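WYL1 (Ruminococcus sp., PDB 6OAW) is an accessory protein of the Type VI-D CRISPR-Cas system, where it plays a modulatory role, and carries a WYL domain. Local coordinates at residues B[18-22]-B[136-142]; B[59-63]-B[164-169]; B[321-325]-B[356-360]. All coordinates share one frame. Residues are numbered along the deposited sequence.

How the contacts relate
Contacts 1 and 2 belong to one compact region in the N-terminal part of the chain, while contact 3 lies far off in the C-terminal part, on the opposite side of the chain's centre. The centres of contacts 1 and 2 are about 15 Å apart and their segments alternate along the sequence. They touch through Leu141 of contact 1, whose CD1 is 3.6 Å from CD1 of Phe63 and whose CD2 is 4.1 Å from OG1 of Thr60. From contact 3 the nearest atoms of contact 2 are about 31 Å away and those of contact 1 about 42 Å. Contact 3 alone of the three reaches the second subunit.

Contact 1: B[18-22]-B[136-142]; sequences PYIAE and SICRDLY
Tyr19, Glu22 and Ile137 carry most of this contact, in which an extended loop, 18-22, runs beside the end of one strand and the start of the next helix, 136-142. Residues 19-22 have beta-region phi/psi angles; the nearest CA pairs are Ala21 with Ile137 (5.4 Å) and Tyr19 with Arg139 (6.6 Å), so the chains run antiparallel. The CA-to-CB bonds of Tyr19 and Ala21 point toward 136-142, that of Ile20 away. Tyr19, with chi1 t, lays its ring along the turn into the helix, and Tyr19 OH donates a very short hydrogen bond of 2.4 Å to Ile137 O. The CA of Arg139 lies 4.1 Å from the Tyr19 ring centroid in an off-centre CH-pi contact, and the Tyr142 ring meets the Tyr19 ring obliquely, with centroids 5.4 Å apart and planes at 49°. Glu22 O accepts a 3.0 Å hydrogen bond from Ile137 N, nearly linear at 168°. With chi1 p and chi2 t, the Glu22 side chain brings CG to 4.2 Å from CG1 of Ile137 and OE2 to 3.9 Å from CE2 at the edge of Tyr142. Cys138 is the N-cap: its SG, at chi1 p, accepts from Leu141 N at 3.6 Å, and its O accepts from Tyr142 N at 2.8 Å. The one backbone bond, Ile137 N to Glu22 O, joins the loop entering strand 23-28 to the turn between strand 131-136 and helix 139-145. Tyr142 OH bonds Pro11 O in the N-terminal loop, Ser136 N bonds Ser56 OG, and Leu141 packs on helix 55-71.

Contact 2: B[59-63]-B[164-169]; sequences LTSIF and FLKAVY
Two helices cross almost at right angles here: the axes of 59-63 and 164-169 come within 11.0 Å, with a signed crossing angle of 85°. Both segments are helical throughout, and the nearest CA pairs are Phe63 with Val168 (7.3 Å) and Leu59 with Tyr169 (7.9 Å). Such spacing leaves room for large side chains, and their rotamers fix the packing. Tyr169, chi1 m with chi2 at -55°, points toward the other helix and donates from its OH to Leu59 O at 2.8 Å. That carbonyl already accepts the helical bond from Phe63 N at 3.0 Å, so the tyrosine adds a second donor. Leu59, in the mt rotamer, sets CD2 over the face of the Tyr169 ring, 3.7 Å from the centroid and 17° off the normal, a CH-pi contact; Ile62, also mt, puts CG2 at the ring's edge, 4.0 Å from CE1 of Tyr169. Phe63 takes chi1 t and swings its ring along the opposing helix, where its CE2 is 3.6 Å from CZ of Phe164 (chi1 t); the two rings meet obliquely, with centroids 5.7 Å apart and planes at 76°. CD2 of Phe63 is 4.0 Å from CD2 of Leu165, mt, and 4.4 Å from CG1 of Val168. This is a helix-helix hydrophobic core pinned by one buried tyrosine hydroxyl. Phe90 meets both Phe63 and Phe164 edge-to-face, Leu59 and Leu165 rest on strand 131-136, Tyr169 on strand 23-28, and Phe63 on helix 139-145. Strand 23-28 is followed by helices 30-44 and 55-71, an order consistent with a ribbon-helix-helix-like N-terminal domain.

Contact 3: B[321-325]-B[356-360]; sequences MFRKI and YFNKF. Unlike the reference sequence in segment 321-325: Arg323 (reference Gly).
An aromatic cluster in the C-terminal part of the chain joins the ends of two helices, 316-324 and 350-357, with a tyrosine hydroxyl reaching the backbone just beyond the first. Residues 321-324 are helical, Ile325 N still bonding Met321 O at 2.9 Å, and Ile325 is the first to leave helical angles (-103/105). Opposite, Phe357 to Phe360 form a type I beta turn, closed by Phe360 N to Phe357 O at 3.0 Å. The nearest CA pairs are Met321 with Phe360 (8.3 Å) and Ile325 with Tyr356 (9.0 Å). Tyr356, chi1 t, donates from its OH to Ile325 O at 2.5 Å; its ring is met obliquely by that of Phe322, also t, with centroids 5.8 Å apart and planes at 78°. CD2 of Phe322 is also 4.1 Å from CZ of Phe357. Met321, modelled as selenomethionine with rotamers m, t, p, folds its chain over Phe360: CE sits over the ring face, 3.7 Å from the centroid and 8° off the normal, while SE lies obliquely at 4.6 Å, a Met-aromatic contact. Lys359, chi1 p, curls back so that its NZ bonds Tyr356 O at 2.9 Å, which leaves its CE 4.0 Å from CG2 of Ile325. Phe322 O accepts from Arg329, Phe357 packs against strand 310-314 and edge-to-face with Phe346, and Asn358 lies against helix 370-389. Asn358 and Lys359 also pack on Lys359 and Asn358 of the second subunit, setting the turn at the dimer interface beside these helices.

Contact 1: B[18-22]-B[136-142]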
ATOM      1  N   PRO B  18     -44.685   6.478  -4.451  1.00114.85           N
ATOM      2  CA  PRO B  18     -43.434   7.243  -4.488  1.00111.07           C
ATOM      3  C   PRO B  18     -42.357   6.689  -3.537  1.00105.15           C
ATOM      4  O   PRO B  18     -42.681   6.348  -2.437  1.00106.45           O
ATOM      5  CB  PRO B  18     -43.899   8.644  -4.042  1.00113.84           C
ATOM      6  CG  PRO B  18     -45.312   8.756  -4.573  1.00118.66           C
ATOM      7  CD  PRO B  18     -45.868   7.346  -4.507  1.00119.81           C
ATOM      8  N   TYR B  19     -41.106   6.595  -3.973  1.00100.31           N
ATOM      9  CA  TYR B  19     -39.973   6.125  -3.121  1.00 95.07           C
ATOM     10  C   TYR B  19     -39.522   7.234  -2.156  1.00 93.86           C
ATOM     11  O   TYR B  19     -39.341   8.368  -2.591  1.00 94.62           O
ATOM     12  CB  TYR B  19     -38.797   5.665  -3.982  1.00 90.55           C
ATOM     13  CG  TYR B  19     -37.597   5.249  -3.168  1.00 86.29           C
ATOM     14  CD1 TYR B  19     -37.629   4.114  -2.372  1.00 84.29           C
ATOM     15  CD2 TYR B  19     -36.453   6.023  -3.143  1.00 82.80           C
ATOM     16  CE1 TYR B  19     -36.547   3.748  -1.590  1.00 80.30           C
ATOM     17  CE2 TYR B  19     -35.359   5.662  -2.380  1.00 79.84           C
ATOM     18  CZ  TYR B  19     -35.406   4.529  -1.591  1.00 78.28           C
ATOM     19  OH  TYR B  19     -34.303   4.193  -0.854  1.00 76.01           O
ATOM     20  N   ILE B  20     -39.333   6.919  -0.875  1.00 92.81           N
ATOM     21  CA  ILE B  20     -38.689   7.836   0.114  1.00 92.08           C
ATOM     22  C   ILE B  20     -37.372   7.187   0.542  1.00 88.63           C
ATOM     23  O   ILE B  20     -37.430   6.048   1.016  1.00 87.62           O
ATOM     24  CB  ILE B  20     -39.611   8.104   1.319  1.00 94.33           C
ATOM     25  N   ALA B  21     -36.251   7.882   0.349  1.00 87.55           N
ATOM     26  CA  ALA B  21     -34.876   7.412   0.641  1.00 84.87           C
ATOM     27  C   ALA B  21     -34.721   7.113   2.131  1.00 84.92           C
ATOM     28  O   ALA B  21     -34.841   8.040   2.921  1.00 84.08           O
ATOM     29  CB  ALA B  21     -33.865   8.439   0.188  1.00 83.01           C
ATOM     30  N   GLU B  22     -34.448   5.856   2.478  1.00 85.81           N
ATOM     31  CA  GLU B  22     -34.045   5.464   3.857  1.00 85.94           C
ATOM     32  C   GLU B  22     -32.522   5.614   4.007  1.00 81.18           C
ATOM     33  O   GLU B  22     -31.811   5.430   3.007  1.00 78.81           O
ATOM     34  CB  GLU B  22     -34.549   4.052   4.179  1.00 87.55           C
ATOM     35  CG  GLU B  22     -33.712   2.913   3.625  1.00 85.79           C
ATOM     36  CD  GLU B  22     -34.243   1.557   4.063  1.00 87.15           C
ATOM     37  OE1 GLU B  22     -35.227   1.532   4.807  1.00 89.44           O
ATOM     38  OE2 GLU B  22     -33.681   0.534   3.661  1.00 86.64           O
ATOM     39  N   SER B 136     -27.535   7.732   2.498  1.00 64.51           N
ATOM     40  CA  SER B 136     -28.903   7.854   1.932  1.00 68.43           C
ATOM     41  C   SER B 136     -29.005   6.922   0.714  1.00 68.99           C
ATOM     42  O   SER B 136     -28.188   7.073  -0.195  1.00 68.29           O
ATOM     43  CB  SER B 136     -29.202   9.291   1.600  1.00 69.99           C
ATOM     44  OG  SER B 136     -30.372   9.405   0.812  1.00 74.10           O
ATOM     45  N   ILE B 137     -29.939   5.963   0.727  1.00 71.61           N
ATOM     46  CA  ILE B 137     -30.163   4.966  -0.368  1.00 71.79           C
ATOM     47  C   ILE B 137     -31.104   5.568  -1.426  1.00 73.84           C
ATOM     48  O   ILE B 137     -32.323   5.595  -1.176  1.00 75.77           O
ATOM     49  CB  ILE B 137     -30.764   3.644   0.157  1.00 73.76           C
ATOM     50  CG1 ILE B 137     -30.094   3.093   1.420  1.00 71.52           C
ATOM     51  CG2 ILE B 137     -30.793   2.616  -0.965  1.00 73.81           C
ATOM     52  CD1 ILE B 137     -28.681   2.701   1.225  1.00 69.06           C
ATOM     53  N   CYS B 138     -30.568   5.960  -2.589  1.00 73.29           N
ATOM     54  CA  CYS B 138     -31.342   6.414  -3.774  1.00 76.56           C
ATOM     55  C   CYS B 138     -32.173   5.249  -4.332  1.00 79.30           C
ATOM     56  O   CYS B 138     -31.915   4.062  -4.000  1.00 77.76           O
ATOM     57  CB  CYS B 138     -30.466   7.036  -4.863  1.00 76.07           C
ATOM     58  SG  CYS B 138     -29.352   5.895  -5.735  1.00 76.25           S
ATOM     59  N   ARG B 139     -33.162   5.580  -5.148  1.00 82.57           N
ATOM     60  CA  ARG B 139     -34.098   4.578  -5.708  1.00 84.18           C
ATOM     61  C   ARG B 139     -33.318   3.498  -6.471  1.00 80.29           C
ATOM     62  O   ARG B 139     -33.663   2.325  -6.287  1.00 80.41           O
ATOM     63  CB  ARG B 139     -35.142   5.254  -6.597  1.00 87.72           C
ATOM     64  CG  ARG B 139     -36.422   4.446  -6.757  1.00 90.44           C
ATOM     65  CD  ARG B 139     -37.407   5.215  -7.620  1.00 94.77           C
ATOM     66  NE  ARG B 139     -36.928   5.281  -8.988  1.00 94.41           N
ATOM     67  CZ  ARG B 139     -37.497   5.971  -9.963  1.00 97.66           C
ATOM     68  NH1 ARG B 139     -38.597   6.675  -9.742  1.00101.21           N
ATOM     69  NH2 ARG B 139     -36.960   5.941 -11.169  1.00 97.81           N
ATOM     70  N   ASP B 140     -32.334   3.864  -7.300  1.00 77.83           N
ATOM     71  CA  ASP B 140     -31.564   2.890  -8.128  1.00 75.23           C
ATOM     72  C   ASP B 140     -30.811   1.924  -7.210  1.00 70.80           C
ATOM     73  O   ASP B 140     -30.870   0.712  -7.481  1.00 71.77           O
ATOM     74  CB  ASP B 140     -30.616   3.567  -9.124  1.00 74.59           C
ATOM     75  CG  ASP B 140     -31.350   4.196 -10.293  1.00 79.14           C
ATOM     76  OD1 ASP B 140     -32.525   3.860 -10.491  1.00 83.34           O
ATOM     77  OD2 ASP B 140     -30.764   5.046 -10.972  1.00 80.90           O
ATOM     78  N   LEU B 141     -30.169   2.423  -6.151  1.00 68.27           N
ATOM     79  CA  LEU B 141     -29.433   1.557  -5.192  1.00 64.98           C
ATOM     80  C   LEU B 141     -30.443   0.701  -4.425  1.00 66.10           C
ATOM     81  O   LEU B 141     -30.150  -0.474  -4.189  1.00 64.94           O
ATOM     82  CB  LEU B 141     -28.566   2.372  -4.230  1.00 62.59           C
ATOM     83  CG  LEU B 141     -27.722   1.516  -3.274  1.00 60.30           C
ATOM     84  CD1 LEU B 141     -26.802   0.563  -4.025  1.00 57.55           C
ATOM     85  CD2 LEU B 141     -26.895   2.373  -2.337  1.00 59.45           C
ATOM     86  N   TYR B 142     -31.604   1.239  -4.060  1.00 69.39           N
ATOM     87  CA  TYR B 142     -32.623   0.455  -3.318  1.00 71.11           C
ATOM     88  C   TYR B 142     -32.998  -0.773  -4.144  1.00 71.29           C
ATOM     89  O   TYR B 142     -33.035  -1.877  -3.574  1.00 69.82           O
ATOM     90  CB  TYR B 142     -33.879   1.257  -2.963  1.00 75.22           C
ATOM     91  CG  TYR B 142     -34.774   0.472  -2.036  1.00 77.21           C
ATOM     92  CD1 TYR B 142     -35.674  -0.451  -2.544  1.00 79.63           C
ATOM     93  CD2 TYR B 142     -34.626   0.549  -0.660  1.00 76.71           C
ATOM     94  CE1 TYR B 142     -36.458  -1.225  -1.705  1.00 81.37           C
ATOM     95  CE2 TYR B 142     -35.387  -0.230   0.190  1.00 78.58           C
ATOM     96  CZ  TYR B 142     -36.301  -1.122  -0.335  1.00 80.95           C
ATOM     97  OH  TYR B 142     -37.045  -1.895   0.501  1.00 82.51           O
TER

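Contact 2: B[59-63]-B[164-169]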
ATOM      1  N   LEU B  59     -20.241   7.350  -2.153  1.00 50.33           N
ATOM      2  CA  LEU B  59     -20.293   5.940  -1.695  1.00 49.69           C
ATOM      3  C   LEU B  59     -21.079   5.128  -2.725  1.00 50.49           C
ATOM      4  O   LEU B  59     -20.743   3.952  -2.947  1.00 48.83           O
ATOM      5  CB  LEU B  59     -20.946   5.841  -0.311  1.00 50.08           C
ATOM      6  CG  LEU B  59     -20.132   6.404   0.851  1.00 49.54           C
ATOM      7  CD1 LEU B  59     -20.960   6.444   2.111  1.00 50.70           C
ATOM      8  CD2 LEU B  59     -18.869   5.601   1.074  1.00 48.42           C
ATOM      9  N   THR B  60     -22.092   5.745  -3.333  1.00 51.32           N
ATOM     10  CA  THR B  60     -22.950   5.092  -4.345  1.00 52.04           C
ATOM     11  C   THR B  60     -22.142   4.821  -5.622  1.00 52.80           C
ATOM     12  O   THR B  60     -22.298   3.711  -6.176  1.00 53.21           O
ATOM     13  CB  THR B  60     -24.241   5.881  -4.540  1.00 53.68           C
ATOM     14  OG1 THR B  60     -24.904   5.800  -3.276  1.00 52.92           O
ATOM     15  CG2 THR B  60     -25.099   5.312  -5.645  1.00 55.04           C
ATOM     16  N   SER B  61     -21.330   5.770  -6.083  1.00 52.86           N
ATOM     17  CA  SER B  61     -20.433   5.602  -7.254  1.00 53.47           C
ATOM     18  C   SER B  61     -19.498   4.421  -7.005  1.00 51.93           C
ATOM     19  O   SER B  61     -19.277   3.629  -7.931  1.00 56.56           O
ATOM     20  CB  SER B  61     -19.621   6.838  -7.519  1.00 53.31           C
ATOM     21  OG  SER B  61     -20.456   7.896  -7.914  1.00 55.26           O
ATOM     22  N   ILE B  62     -18.910   4.351  -5.815  1.00 50.78           N
ATOM     23  CA  ILE B  62     -17.949   3.270  -5.465  1.00 48.21           C
ATOM     24  C   ILE B  62     -18.705   1.943  -5.563  1.00 49.74           C
ATOM     25  O   ILE B  62     -18.226   1.041  -6.275  1.00 49.84           O
ATOM     26  CB  ILE B  62     -17.348   3.476  -4.071  1.00 47.40           C
ATOM     27  CG1 ILE B  62     -16.460   4.720  -4.029  1.00 47.21           C
ATOM     28  CG2 ILE B  62     -16.585   2.229  -3.630  1.00 46.92           C
ATOM     29  CD1 ILE B  62     -15.994   5.083  -2.643  1.00 46.59           C
ATOM     30  N   PHE B  63     -19.850   1.854  -4.878  1.00 48.61           N
ATOM     31  CA  PHE B  63     -20.708   0.658  -4.882  1.00 48.04           C
ATOM     32  C   PHE B  63     -21.053   0.300  -6.327  1.00 49.20           C
ATOM     33  O   PHE B  63     -20.843  -0.861  -6.657  1.00 49.32           O
ATOM     34  CB  PHE B  63     -21.953   0.831  -4.019  1.00 49.69           C
ATOM     35  CG  PHE B  63     -22.751  -0.436  -3.944  1.00 49.50           C
ATOM     36  CD1 PHE B  63     -23.630  -0.763  -4.964  1.00 51.20           C
ATOM     37  CD2 PHE B  63     -22.546  -1.329  -2.911  1.00 48.58           C
ATOM     38  CE1 PHE B  63     -24.291  -1.974  -4.943  1.00 53.04           C
ATOM     39  CE2 PHE B  63     -23.233  -2.533  -2.878  1.00 50.54           C
ATOM     40  CZ  PHE B  63     -24.108  -2.846  -3.891  1.00 51.64           C
ATOM     41  N   PHE B 164     -22.559  -6.037   4.792  1.00 51.48           N
ATOM     42  CA  PHE B 164     -22.177  -6.027   3.352  1.00 48.98           C
ATOM     43  C   PHE B 164     -21.508  -4.679   3.019  1.00 49.64           C
ATOM     44  O   PHE B 164     -20.373  -4.666   2.480  1.00 48.76           O
ATOM     45  CB  PHE B 164     -23.398  -6.322   2.483  1.00 47.52           C
ATOM     46  CG  PHE B 164     -23.219  -6.189   0.996  1.00 45.19           C
ATOM     47  CD1 PHE B 164     -22.034  -6.516   0.378  1.00 43.50           C
ATOM     48  CD2 PHE B 164     -24.276  -5.803   0.201  1.00 46.11           C
ATOM     49  CE1 PHE B 164     -21.891  -6.422  -0.998  1.00 43.28           C
ATOM     50  CE2 PHE B 164     -24.135  -5.701  -1.174  1.00 46.44           C
ATOM     51  CZ  PHE B 164     -22.936  -5.996  -1.773  1.00 44.37           C
ATOM     52  N   LEU B 165     -22.174  -3.575   3.351  1.00 50.29           N
ATOM     53  CA  LEU B 165     -21.686  -2.227   2.971  1.00 50.69           C
ATOM     54  C   LEU B 165     -20.397  -1.919   3.736  1.00 49.44           C
ATOM     55  O   LEU B 165     -19.499  -1.312   3.135  1.00 50.19           O
ATOM     56  CB  LEU B 165     -22.780  -1.191   3.236  1.00 53.23           C
ATOM     57  CG  LEU B 165     -24.037  -1.307   2.373  1.00 54.65           C
ATOM     58  CD1 LEU B 165     -25.013  -0.224   2.724  1.00 57.67           C
ATOM     59  CD2 LEU B 165     -23.721  -1.246   0.891  1.00 54.17           C
ATOM     60  N   LYS B 166     -20.285  -2.318   5.002  1.00 50.45           N
ATOM     61  CA  LYS B 166     -19.038  -2.074   5.766  1.00 50.80           C
ATOM     62  C   LYS B 166     -17.876  -2.773   5.041  1.00 49.97           C
ATOM     63  O   LYS B 166     -16.763  -2.182   4.922  1.00 47.69           O
ATOM     64  CB  LYS B 166     -19.169  -2.572   7.203  1.00 52.81           C
ATOM     65  CG  LYS B 166     -17.861  -2.558   7.983  1.00 54.23           C
ATOM     66  CD  LYS B 166     -17.991  -3.052   9.420  1.00 55.63           C
ATOM     67  CE  LYS B 166     -16.694  -2.928  10.207  1.00 55.99           C
ATOM     68  NZ  LYS B 166     -16.181  -1.532  10.282  1.00 55.10           N
ATOM     69  N   ALA B 167     -18.125  -3.999   4.581  1.00 49.23           N
ATOM     70  CA  ALA B 167     -17.119  -4.829   3.884  1.00 46.72           C
ATOM     71  C   ALA B 167     -16.731  -4.144   2.570  1.00 44.34           C
ATOM     72  O   ALA B 167     -15.555  -4.094   2.258  1.00 40.83           O
ATOM     73  CB  ALA B 167     -17.660  -6.210   3.667  1.00 45.73           C
ATOM     74  N   VAL B 168     -17.703  -3.635   1.824  1.00 44.24           N
ATOM     75  CA  VAL B 168     -17.421  -2.946   0.537  1.00 43.89           C
ATOM     76  C   VAL B 168     -16.457  -1.769   0.792  1.00 43.45           C
ATOM     77  O   VAL B 168     -15.465  -1.668   0.054  1.00 43.84           O
ATOM     78  CB  VAL B 168     -18.716  -2.497  -0.153  1.00 44.25           C
ATOM     79  CG1 VAL B 168     -18.451  -1.474  -1.251  1.00 45.08           C
ATOM     80  CG2 VAL B 168     -19.466  -3.676  -0.719  1.00 44.34           C
ATOM     81  N   TYR B 169     -16.726  -0.921   1.790  1.00 45.29           N
ATOM     82  CA  TYR B 169     -16.010   0.377   1.960  1.00 45.56           C
ATOM     83  C   TYR B 169     -14.679   0.130   2.666  1.00 45.35           C
ATOM     84  O   TYR B 169     -13.724   0.818   2.307  1.00 44.75           O
ATOM     85  CB  TYR B 169     -16.916   1.433   2.608  1.00 46.00           C
ATOM     86  CG  TYR B 169     -18.101   1.751   1.734  1.00 46.24           C
ATOM     87  CD1 TYR B 169     -17.925   2.157   0.421  1.00 46.31           C
ATOM     88  CD2 TYR B 169     -19.388   1.510   2.167  1.00 47.86           C
ATOM     89  CE1 TYR B 169     -19.000   2.374  -0.427  1.00 47.63           C
ATOM     90  CE2 TYR B 169     -20.476   1.709   1.332  1.00 50.34           C
ATOM     91  CZ  TYR B 169     -20.288   2.145   0.030  1.00 50.25           C
ATOM     92  OH  TYR B 169     -21.388   2.352  -0.759  1.00 51.36           O
TER

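Contact 3: B[321-325]-B[356-360]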
HETATM    1  N   MSE B 321      23.448   7.420  -3.783  1.00 49.85           N
HETATM    2  CA  MSE B 321      22.014   7.777  -3.556  1.00 48.43           C
HETATM    3  C   MSE B 321      21.246   7.414  -4.832  1.00 46.38           C
HETATM    4  O   MSE B 321      20.112   6.893  -4.765  1.00 45.59           O
HETATM    5  CB  MSE B 321      21.870   9.258  -3.196  1.00 49.16           C
HETATM    6  CG  MSE B 321      22.340   9.603  -1.786  1.00 54.77           C
HETATM    7 SE   MSE B 321      22.444  11.568  -1.498  1.00 57.97          SE
HETATM    8  CE  MSE B 321      20.603  12.197  -1.759  1.00 50.83           C
ATOM      9  N   PHE B 322      21.871   7.678  -5.977  1.00 46.12           N
ATOM     10  CA  PHE B 322      21.298   7.376  -7.314  1.00 45.71           C
ATOM     11  C   PHE B 322      21.019   5.871  -7.407  1.00 47.87           C
ATOM     12  O   PHE B 322      19.946   5.491  -7.904  1.00 48.43           O
ATOM     13  CB  PHE B 322      22.233   7.885  -8.412  1.00 43.72           C
ATOM     14  CG  PHE B 322      21.681   7.712  -9.801  1.00 42.67           C
ATOM     15  CD1 PHE B 322      21.878   6.529 -10.484  1.00 44.06           C
ATOM     16  CD2 PHE B 322      20.970   8.735 -10.412  1.00 40.09           C
ATOM     17  CE1 PHE B 322      21.378   6.359 -11.769  1.00 44.97           C
ATOM     18  CE2 PHE B 322      20.484   8.569 -11.695  1.00 40.90           C
ATOM     19  CZ  PHE B 322      20.657   7.370 -12.360  1.00 42.58           C
ATOM     20  N   ARG B 323      21.963   5.051  -6.951  1.00 51.12           N
ATOM     21  CA  ARG B 323      21.854   3.570  -6.995  1.00 55.29           C
ATOM     22  C   ARG B 323      20.649   3.119  -6.147  1.00 57.14           C
ATOM     23  O   ARG B 323      19.960   2.167  -6.576  1.00 60.92           O
ATOM     24  CB  ARG B 323      23.166   2.909  -6.540  1.00 58.35           C
ATOM     25  CG  ARG B 323      23.136   1.375  -6.513  1.00 61.37           C
ATOM     26  N   LYS B 324      20.408   3.749  -4.995  1.00 55.84           N
ATOM     27  CA  LYS B 324      19.427   3.266  -3.972  1.00 56.39           C
ATOM     28  C   LYS B 324      18.034   3.853  -4.236  1.00 52.98           C
ATOM     29  O   LYS B 324      17.065   3.176  -3.921  1.00 52.83           O
ATOM     30  CB  LYS B 324      19.837   3.643  -2.536  1.00 58.13           C
ATOM     31  CG  LYS B 324      20.951   2.822  -1.893  1.00 60.46           C
ATOM     32  N   ILE B 325      17.920   5.059  -4.801  1.00 48.80           N
ATOM     33  CA  ILE B 325      16.607   5.749  -4.959  1.00 47.67           C
ATOM     34  C   ILE B 325      16.154   5.614  -6.420  1.00 48.93           C
ATOM     35  O   ILE B 325      16.663   6.334  -7.317  1.00 49.98           O
ATOM     36  CB  ILE B 325      16.718   7.210  -4.462  1.00 46.98           C
ATOM     37  CG1 ILE B 325      17.179   7.281  -3.000  1.00 45.61           C
ATOM     38  CG2 ILE B 325      15.420   7.985  -4.669  1.00 45.85           C
ATOM     39  CD1 ILE B 325      17.555   8.667  -2.573  1.00 43.28           C
ATOM     40  N   TYR B 356      13.934  14.751  -9.364  1.00 35.39           N
ATOM     41  CA  TYR B 356      14.796  13.706  -8.762  1.00 35.82           C
ATOM     42  C   TYR B 356      15.906  14.312  -7.900  1.00 36.06           C
ATOM     43  O   TYR B 356      16.159  13.812  -6.784  1.00 35.96           O
ATOM     44  CB  TYR B 356      15.435  12.832  -9.824  1.00 35.58           C
ATOM     45  CG  TYR B 356      16.145  11.648  -9.247  1.00 36.95           C
ATOM     46  CD1 TYR B 356      15.445  10.591  -8.698  1.00 37.69           C
ATOM     47  CD2 TYR B 356      17.528  11.611  -9.179  1.00 37.29           C
ATOM     48  CE1 TYR B 356      16.105   9.497  -8.170  1.00 39.03           C
ATOM     49  CE2 TYR B 356      18.198  10.537  -8.618  1.00 37.92           C
ATOM     50  CZ  TYR B 356      17.485   9.466  -8.129  1.00 38.86           C
ATOM     51  OH  TYR B 356      18.136   8.383  -7.594  1.00 42.79           O
ATOM     52  N   PHE B 357      16.589  15.335  -8.424  1.00 34.43           N
ATOM     53  CA  PHE B 357      17.809  15.870  -7.785  1.00 32.85           C
ATOM     54  C   PHE B 357      17.483  17.038  -6.841  1.00 31.91           C
ATOM     55  O   PHE B 357      18.408  17.489  -6.162  1.00 30.48           O
ATOM     56  CB  PHE B 357      18.846  16.197  -8.843  1.00 32.77           C
ATOM     57  CG  PHE B 357      19.450  14.983  -9.483  1.00 34.16           C
ATOM     58  CD1 PHE B 357      20.236  14.123  -8.742  1.00 35.63           C
ATOM     59  CD2 PHE B 357      19.257  14.721 -10.834  1.00 35.02           C
ATOM     60  CE1 PHE B 357      20.817  13.025  -9.355  1.00 38.06           C
ATOM     61  CE2 PHE B 357      19.812  13.603 -11.429  1.00 35.95           C
ATOM     62  CZ  PHE B 357      20.604  12.767 -10.693  1.00 36.95           C
ATOM     63  N   ASN B 358      16.229  17.484  -6.753  1.00 32.74           N
ATOM     64  CA  ASN B 358      15.873  18.582  -5.819  1.00 33.33           C
ATOM     65  C   ASN B 358      16.199  18.200  -4.364  1.00 35.45           C
ATOM     66  O   ASN B 358      16.424  19.132  -3.583  1.00 37.11           O
ATOM     67  CB  ASN B 358      14.426  19.052  -5.970  1.00 35.34           C
ATOM     68  CG  ASN B 358      13.382  17.986  -5.720  1.00 35.60           C
ATOM     69  OD1 ASN B 358      13.716  16.895  -5.257  1.00 36.32           O
ATOM     70  ND2 ASN B 358      12.130  18.327  -5.996  1.00 32.14           N
ATOM     71  N   LYS B 359      16.257  16.906  -4.006  1.00 34.06           N
ATOM     72  CA  LYS B 359      16.607  16.468  -2.632  1.00 33.86           C
ATOM     73  C   LYS B 359      18.095  16.137  -2.482  1.00 33.72           C
ATOM     74  O   LYS B 359      18.484  15.712  -1.426  1.00 35.98           O
ATOM     75  CB  LYS B 359      15.767  15.267  -2.215  1.00 36.55           C
ATOM     76  CG  LYS B 359      15.865  14.063  -3.149  1.00 37.65           C
ATOM     77  CD  LYS B 359      15.121  12.882  -2.689  1.00 39.37           C
ATOM     78  CE  LYS B 359      15.052  11.834  -3.765  1.00 39.84           C
ATOM     79  NZ  LYS B 359      14.419  12.384  -4.981  1.00 37.90           N
ATOM     80  N   PHE B 360      18.946  16.357  -3.472  1.00 33.06           N
ATOM     81  CA  PHE B 360      20.356  15.883  -3.407  1.00 33.51           C
ATOM     82  C   PHE B 360      21.300  16.958  -2.877  1.00 34.01           C
ATOM     83  O   PHE B 360      22.396  16.596  -2.523  1.00 33.72           O
ATOM     84  CB  PHE B 360      20.818  15.439  -4.788  1.00 34.31           C
ATOM     85  CG  PHE B 360      20.558  13.998  -5.112  1.00 35.70           C
ATOM     86  CD1 PHE B 360      19.263  13.511  -5.224  1.00 35.46           C
ATOM     87  CD2 PHE B 360      21.614  13.135  -5.358  1.00 37.13           C
ATOM     88  CE1 PHE B 360      19.042  12.183  -5.563  1.00 36.91           C
ATOM     89  CE2 PHE B 360      21.382  11.807  -5.656  1.00 38.14           C
ATOM     90  CZ  PHE B 360      20.098  11.333  -5.764  1.00 38.13           C
TER